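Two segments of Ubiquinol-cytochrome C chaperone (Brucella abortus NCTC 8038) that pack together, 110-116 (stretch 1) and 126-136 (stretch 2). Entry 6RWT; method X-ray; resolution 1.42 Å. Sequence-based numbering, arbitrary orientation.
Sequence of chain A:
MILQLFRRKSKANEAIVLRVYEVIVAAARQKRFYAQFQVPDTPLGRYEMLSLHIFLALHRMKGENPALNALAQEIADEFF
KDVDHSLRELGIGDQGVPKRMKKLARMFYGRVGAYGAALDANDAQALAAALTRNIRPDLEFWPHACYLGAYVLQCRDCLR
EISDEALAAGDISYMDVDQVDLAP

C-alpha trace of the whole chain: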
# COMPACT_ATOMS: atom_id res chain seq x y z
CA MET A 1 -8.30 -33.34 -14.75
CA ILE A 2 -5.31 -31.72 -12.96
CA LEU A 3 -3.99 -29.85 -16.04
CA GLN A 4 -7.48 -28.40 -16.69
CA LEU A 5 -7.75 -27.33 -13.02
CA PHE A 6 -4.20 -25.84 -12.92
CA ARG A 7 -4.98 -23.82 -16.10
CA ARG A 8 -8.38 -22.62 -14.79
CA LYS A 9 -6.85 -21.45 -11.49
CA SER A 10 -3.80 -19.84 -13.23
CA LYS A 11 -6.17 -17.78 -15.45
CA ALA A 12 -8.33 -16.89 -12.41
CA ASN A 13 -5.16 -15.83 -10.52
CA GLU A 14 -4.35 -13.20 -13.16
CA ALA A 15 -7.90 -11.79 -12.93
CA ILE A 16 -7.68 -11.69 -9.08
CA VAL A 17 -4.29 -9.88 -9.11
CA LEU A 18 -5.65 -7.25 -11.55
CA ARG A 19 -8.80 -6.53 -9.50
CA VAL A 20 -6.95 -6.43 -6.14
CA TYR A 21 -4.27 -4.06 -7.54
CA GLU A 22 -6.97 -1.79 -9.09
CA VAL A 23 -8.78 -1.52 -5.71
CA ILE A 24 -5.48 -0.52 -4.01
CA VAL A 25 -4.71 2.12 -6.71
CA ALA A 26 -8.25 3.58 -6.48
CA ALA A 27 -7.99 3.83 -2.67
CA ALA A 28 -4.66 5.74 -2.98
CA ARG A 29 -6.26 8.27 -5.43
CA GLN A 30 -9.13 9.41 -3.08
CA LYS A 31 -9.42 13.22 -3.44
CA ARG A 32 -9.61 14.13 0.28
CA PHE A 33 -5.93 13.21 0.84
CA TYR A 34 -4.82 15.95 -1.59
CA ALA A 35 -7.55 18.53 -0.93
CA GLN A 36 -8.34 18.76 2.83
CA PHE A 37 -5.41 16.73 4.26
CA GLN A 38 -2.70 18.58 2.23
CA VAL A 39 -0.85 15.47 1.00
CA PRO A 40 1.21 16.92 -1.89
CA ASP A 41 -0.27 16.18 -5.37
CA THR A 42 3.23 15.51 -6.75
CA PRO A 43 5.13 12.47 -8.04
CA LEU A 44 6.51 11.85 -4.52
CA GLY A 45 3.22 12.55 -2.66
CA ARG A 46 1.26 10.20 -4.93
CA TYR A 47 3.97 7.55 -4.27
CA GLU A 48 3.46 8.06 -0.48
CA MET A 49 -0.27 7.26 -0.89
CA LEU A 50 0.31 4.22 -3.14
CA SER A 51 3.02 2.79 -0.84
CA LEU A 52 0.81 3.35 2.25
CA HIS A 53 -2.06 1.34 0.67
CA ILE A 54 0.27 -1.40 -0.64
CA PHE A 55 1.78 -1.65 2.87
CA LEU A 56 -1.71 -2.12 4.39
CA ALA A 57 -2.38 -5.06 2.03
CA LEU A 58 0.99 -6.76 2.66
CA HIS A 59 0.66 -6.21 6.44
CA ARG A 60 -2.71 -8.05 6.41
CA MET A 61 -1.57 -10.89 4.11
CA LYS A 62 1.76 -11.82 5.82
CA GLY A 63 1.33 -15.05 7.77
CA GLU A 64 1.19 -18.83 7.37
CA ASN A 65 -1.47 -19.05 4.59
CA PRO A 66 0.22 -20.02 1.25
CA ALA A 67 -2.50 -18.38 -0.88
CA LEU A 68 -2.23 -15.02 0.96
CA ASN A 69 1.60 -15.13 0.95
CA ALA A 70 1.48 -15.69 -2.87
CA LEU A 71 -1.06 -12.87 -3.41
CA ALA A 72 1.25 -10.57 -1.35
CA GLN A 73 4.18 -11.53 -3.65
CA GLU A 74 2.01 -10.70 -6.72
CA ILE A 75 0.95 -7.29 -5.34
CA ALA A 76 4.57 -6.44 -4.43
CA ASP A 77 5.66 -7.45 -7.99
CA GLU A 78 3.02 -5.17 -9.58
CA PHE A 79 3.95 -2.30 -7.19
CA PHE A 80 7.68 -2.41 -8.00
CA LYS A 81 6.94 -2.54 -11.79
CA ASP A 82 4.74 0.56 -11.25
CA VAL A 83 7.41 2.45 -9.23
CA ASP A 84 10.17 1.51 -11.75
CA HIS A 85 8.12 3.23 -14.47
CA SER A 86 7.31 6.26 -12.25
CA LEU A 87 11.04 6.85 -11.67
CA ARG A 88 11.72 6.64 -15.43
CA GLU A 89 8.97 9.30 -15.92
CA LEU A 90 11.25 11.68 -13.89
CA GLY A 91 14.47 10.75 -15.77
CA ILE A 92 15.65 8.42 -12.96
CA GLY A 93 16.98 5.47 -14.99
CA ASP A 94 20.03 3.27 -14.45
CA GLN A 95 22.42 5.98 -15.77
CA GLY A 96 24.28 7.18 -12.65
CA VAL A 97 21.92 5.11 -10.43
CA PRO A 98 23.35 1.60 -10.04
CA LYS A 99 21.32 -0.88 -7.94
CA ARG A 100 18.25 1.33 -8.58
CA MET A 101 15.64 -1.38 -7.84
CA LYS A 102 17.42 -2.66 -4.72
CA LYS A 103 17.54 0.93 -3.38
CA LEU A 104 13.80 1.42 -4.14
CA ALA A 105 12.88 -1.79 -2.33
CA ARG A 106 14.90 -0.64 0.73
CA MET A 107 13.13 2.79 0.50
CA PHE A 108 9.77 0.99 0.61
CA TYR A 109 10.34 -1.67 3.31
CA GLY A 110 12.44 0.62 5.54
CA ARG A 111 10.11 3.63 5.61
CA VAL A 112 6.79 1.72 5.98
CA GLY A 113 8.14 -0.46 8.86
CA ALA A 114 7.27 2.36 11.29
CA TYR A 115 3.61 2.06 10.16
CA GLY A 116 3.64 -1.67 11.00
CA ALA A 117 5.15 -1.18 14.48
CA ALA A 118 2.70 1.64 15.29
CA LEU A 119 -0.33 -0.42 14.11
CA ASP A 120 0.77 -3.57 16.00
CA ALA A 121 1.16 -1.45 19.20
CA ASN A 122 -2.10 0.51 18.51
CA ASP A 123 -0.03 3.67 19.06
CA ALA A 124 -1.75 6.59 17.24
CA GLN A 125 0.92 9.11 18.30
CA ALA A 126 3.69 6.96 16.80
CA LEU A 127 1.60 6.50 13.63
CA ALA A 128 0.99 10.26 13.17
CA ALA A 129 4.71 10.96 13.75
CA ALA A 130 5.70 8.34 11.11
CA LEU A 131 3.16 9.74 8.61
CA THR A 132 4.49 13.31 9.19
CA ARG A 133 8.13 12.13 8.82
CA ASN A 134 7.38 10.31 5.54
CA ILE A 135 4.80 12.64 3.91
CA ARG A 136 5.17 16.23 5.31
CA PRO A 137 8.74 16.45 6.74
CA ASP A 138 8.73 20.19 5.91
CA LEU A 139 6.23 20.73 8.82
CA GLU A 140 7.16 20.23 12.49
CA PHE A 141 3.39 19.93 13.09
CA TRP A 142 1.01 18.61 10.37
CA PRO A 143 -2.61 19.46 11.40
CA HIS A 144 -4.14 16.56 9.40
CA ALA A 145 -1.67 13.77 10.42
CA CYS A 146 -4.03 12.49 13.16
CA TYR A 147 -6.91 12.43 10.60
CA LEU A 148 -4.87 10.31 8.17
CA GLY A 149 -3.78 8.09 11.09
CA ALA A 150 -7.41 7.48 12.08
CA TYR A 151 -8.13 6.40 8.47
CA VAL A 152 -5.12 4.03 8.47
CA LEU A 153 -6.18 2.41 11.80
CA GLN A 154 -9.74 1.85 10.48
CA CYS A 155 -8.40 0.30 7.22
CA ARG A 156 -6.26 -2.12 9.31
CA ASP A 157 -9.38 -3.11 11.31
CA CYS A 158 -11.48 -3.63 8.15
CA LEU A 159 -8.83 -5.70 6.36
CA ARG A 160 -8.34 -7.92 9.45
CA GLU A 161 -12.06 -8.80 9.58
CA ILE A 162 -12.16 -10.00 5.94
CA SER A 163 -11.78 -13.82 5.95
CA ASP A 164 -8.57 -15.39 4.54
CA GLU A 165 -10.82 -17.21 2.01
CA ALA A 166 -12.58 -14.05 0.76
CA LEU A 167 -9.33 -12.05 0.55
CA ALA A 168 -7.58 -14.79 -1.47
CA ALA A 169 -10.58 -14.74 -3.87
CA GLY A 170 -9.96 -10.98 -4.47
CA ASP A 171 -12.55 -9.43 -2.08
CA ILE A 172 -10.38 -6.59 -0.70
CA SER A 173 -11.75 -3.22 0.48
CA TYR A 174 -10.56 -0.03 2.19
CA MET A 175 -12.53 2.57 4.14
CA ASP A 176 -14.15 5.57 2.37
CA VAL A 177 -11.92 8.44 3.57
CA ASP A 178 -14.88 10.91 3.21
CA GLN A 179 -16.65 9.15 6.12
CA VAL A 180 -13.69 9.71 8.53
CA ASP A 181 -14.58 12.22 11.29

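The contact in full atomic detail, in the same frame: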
# COMPACT_ATOMS: atom_id res chain seq x y z
N GLY A 110 11.90 -0.14 4.42
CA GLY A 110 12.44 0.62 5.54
C GLY A 110 11.51 1.69 6.09
O GLY A 110 11.33 1.80 7.30
N ARG A 111 10.91 2.47 5.19
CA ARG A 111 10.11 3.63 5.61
C ARG A 111 8.69 3.26 6.07
O ARG A 111 8.12 3.98 6.88
CB ARG A 111 10.06 4.69 4.50
CG ARG A 111 11.43 5.29 4.21
CD ARG A 111 11.45 6.21 3.00
NE ARG A 111 10.83 7.52 3.24
CZ ARG A 111 9.84 8.06 2.53
NH1 ARG A 111 9.25 7.41 1.53
NH2 ARG A 111 9.40 9.28 2.85
N VAL A 112 8.13 2.17 5.55
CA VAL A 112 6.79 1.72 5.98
C VAL A 112 6.81 0.82 7.23
O VAL A 112 5.76 0.58 7.83
CB VAL A 112 5.96 1.04 4.85
CG1 VAL A 112 5.85 1.95 3.63
CG2 VAL A 112 6.51 -0.34 4.48
N GLY A 113 7.99 0.34 7.63
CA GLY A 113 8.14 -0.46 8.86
C GLY A 113 7.61 0.24 10.11
O GLY A 113 7.00 -0.41 10.97
N ALA A 114 7.81 1.55 10.19
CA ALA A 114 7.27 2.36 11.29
C ALA A 114 5.74 2.31 11.36
O ALA A 114 5.18 2.33 12.45
CB ALA A 114 7.74 3.81 11.19
N TYR A 115 5.07 2.23 10.20
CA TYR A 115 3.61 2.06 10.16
C TYR A 115 3.18 0.73 10.79
O TYR A 115 2.22 0.67 11.56
CB TYR A 115 3.05 2.14 8.72
CG TYR A 115 3.31 3.40 7.91
CD1 TYR A 115 3.55 4.64 8.51
CD2 TYR A 115 3.28 3.36 6.51
CE1 TYR A 115 3.75 5.78 7.76
CE2 TYR A 115 3.47 4.50 5.74
CZ TYR A 115 3.71 5.71 6.36
OH TYR A 115 3.91 6.83 5.58
N GLY A 116 3.89 -0.34 10.44
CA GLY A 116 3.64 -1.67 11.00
C GLY A 116 3.81 -1.74 12.51
O GLY A 116 2.95 -2.29 13.21
N ALA A 126 2.57 7.49 17.59
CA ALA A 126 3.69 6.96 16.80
C ALA A 126 3.33 6.92 15.31
O ALA A 126 4.16 7.23 14.45
CB ALA A 126 4.06 5.57 17.28
N LEU A 127 2.07 6.57 15.03
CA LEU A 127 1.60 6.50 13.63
C LEU A 127 1.56 7.88 12.98
O LEU A 127 2.06 8.04 11.86
CB LEU A 127 0.23 5.80 13.53
CG LEU A 127 -0.39 5.62 12.14
CD1 LEU A 127 0.54 4.83 11.22
CD2 LEU A 127 -1.74 4.92 12.23
N ALA A 128 1.01 8.88 13.68
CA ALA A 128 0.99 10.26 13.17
C ALA A 128 2.39 10.85 12.96
O ALA A 128 2.63 11.55 11.97
CB ALA A 128 0.17 11.16 14.09
N ALA A 129 3.31 10.54 13.88
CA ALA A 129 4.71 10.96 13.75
C ALA A 129 5.39 10.34 12.52
O ALA A 129 6.10 11.04 11.79
CB ALA A 129 5.50 10.62 15.02
N ALA A 130 5.17 9.04 12.29
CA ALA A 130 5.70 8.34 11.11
C ALA A 130 5.12 8.89 9.79
O ALA A 130 5.85 9.12 8.82
CB ALA A 130 5.43 6.84 11.21
N LEU A 131 3.81 9.12 9.77
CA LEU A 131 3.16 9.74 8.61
C LEU A 131 3.72 11.14 8.30
O LEU A 131 3.95 11.47 7.14
CB LEU A 131 1.64 9.78 8.79
CG LEU A 131 0.90 8.43 8.76
CD1 LEU A 131 -0.51 8.56 9.30
CD2 LEU A 131 0.86 7.85 7.35
N THR A 132 3.92 11.96 9.35
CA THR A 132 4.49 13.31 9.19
C THR A 132 5.91 13.23 8.64
O THR A 132 6.24 13.93 7.69
CB THR A 132 4.46 14.10 10.54
OG1 THR A 132 3.13 14.15 11.06
CG2 THR A 132 4.97 15.53 10.36
N ARG A 133 6.73 12.37 9.25
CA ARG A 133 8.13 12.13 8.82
C ARG A 133 8.20 11.76 7.34
O ARG A 133 9.01 12.32 6.59
CB ARG A 133 8.74 11.01 9.67
CG ARG A 133 10.25 10.89 9.61
CD ARG A 133 10.82 10.20 10.86
NE ARG A 133 10.36 8.81 10.99
CZ ARG A 133 9.63 8.29 12.00
NH1 ARG A 133 9.23 9.01 13.05
NH2 ARG A 133 9.30 7.00 11.95
N ASN A 134 7.35 10.83 6.92
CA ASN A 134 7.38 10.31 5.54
C ASN A 134 6.74 11.24 4.51
O ASN A 134 7.24 11.33 3.38
CB ASN A 134 6.72 8.92 5.47
CG ASN A 134 7.57 7.81 6.09
OD1 ASN A 134 8.74 8.00 6.45
ND2 ASN A 134 6.97 6.63 6.22
N ILE A 135 5.65 11.91 4.88
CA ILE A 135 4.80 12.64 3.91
C ILE A 135 4.94 14.17 3.95
O ILE A 135 4.97 14.81 2.90
CB ILE A 135 3.31 12.24 4.06
CG1 ILE A 135 3.17 10.71 3.96
CG2 ILE A 135 2.45 12.93 3.01
CD1 ILE A 135 1.82 10.16 4.39
N ARG A 136 5.01 14.77 5.15
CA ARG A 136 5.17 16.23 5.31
C ARG A 136 6.33 16.58 6.26
O ARG A 136 6.13 17.27 7.28
CB ARG A 136 3.86 16.88 5.79
CG ARG A 136 2.71 16.84 4.79
CD ARG A 136 3.02 17.55 3.47
NE ARG A 136 3.48 18.93 3.65
CZ ARG A 136 2.70 20.01 3.74
NH1 ARG A 136 1.37 19.91 3.65
NH2 ARG A 136 3.25 21.20 3.91
O HOH W 1 10.82 11.53 4.50
O HOH W 2 11.64 8.97 5.61
O HOH W 3 9.56 5.91 8.66

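The two stretches are helical segments that run nearly antiparallel, their axes inclined at 160° and approaching to 9.2 Å, and together they bury 419 Å² of surface. Small residues meet where the backbones are near each other: the CA atoms of A114 and A130 lie 6.2 Å apart, and those of Y115 and L127 6.0 Å. The CA-to-CB bonds of A114 and A130 both point toward the opposing helix. Their methyl groups touch directly, A114 CB to A130 CB at 3.8 Å, and fill the space between the backbones here.

Y115 contributes the largest buried area of the contact. Its CA-to-CB bond points sideways, but chi1 in the m well (-58°) lays the ring along the second helix, so that the side chain fits as a knob among L127, A130, L131 and N134. A130 CB meets the edge of the ring, 4.0 Å from Y115 CD1. The two leucines also start sideways and turn their ends inward by different routes. L127, with chi1 t and chi2 p, brings CD1 to 4.1 Å from Y115 CD1, whereas L131, with chi1 m and chi2 t, places CD2 3.6 Å from Y115 CE1. The aromatic ring thus offers its carbons to an apolar pocket while its hydroxyl reaches beyond it, to the level of N134 and I135; there I135 CD1 lies 4.1 Å from Y115 OH.

N134 is the polar centre of the interface. Its CA-to-CB bond points toward the first helix, and with chi1 m (-73°) and chi2 near -8° the amide group is presented to two acceptors at once. N134 ND2 donates to R111 O at 3.0 Å and to Y115 OH at 3.1 Å, with N-H...acceptor angles of 159° and 162°, so both amide protons are used in nearly straight bonds. The first of these matters because the helix of stretch 1 is kinked here: the N atoms of A114 and Y115 have no bond to the turn before, and the carbonyl of R111 is instead engaged by a side chain from the other helix. The amide oxygen is served by solvent, with water 2 donating to N134 OD1 at 3.2 Å and accepting from R111 NE at 2.9 Å.

R111 covers this polar site from the outer side. Its CA-to-CB bond is sideways, but the m, t, p sequence of chi1 to chi3 carries the guanidinium to the end of the second helix, where N134 CG lies over one of its faces. R111 NH2 comes to 3.0 Å from N134 O, and water 1 links R111 NH2 (3.1 Å) to R133 O (2.9 Å). R133 folds back in a similar manner, with chi3 also p, and the edge of its guanidinium rests against A114, R133 NH2 to A114 CB 3.6 Å. Long, flexible arginines suit this partly solvated margin, since their aliphatic portions span the distance while their charged ends remain accessible to water.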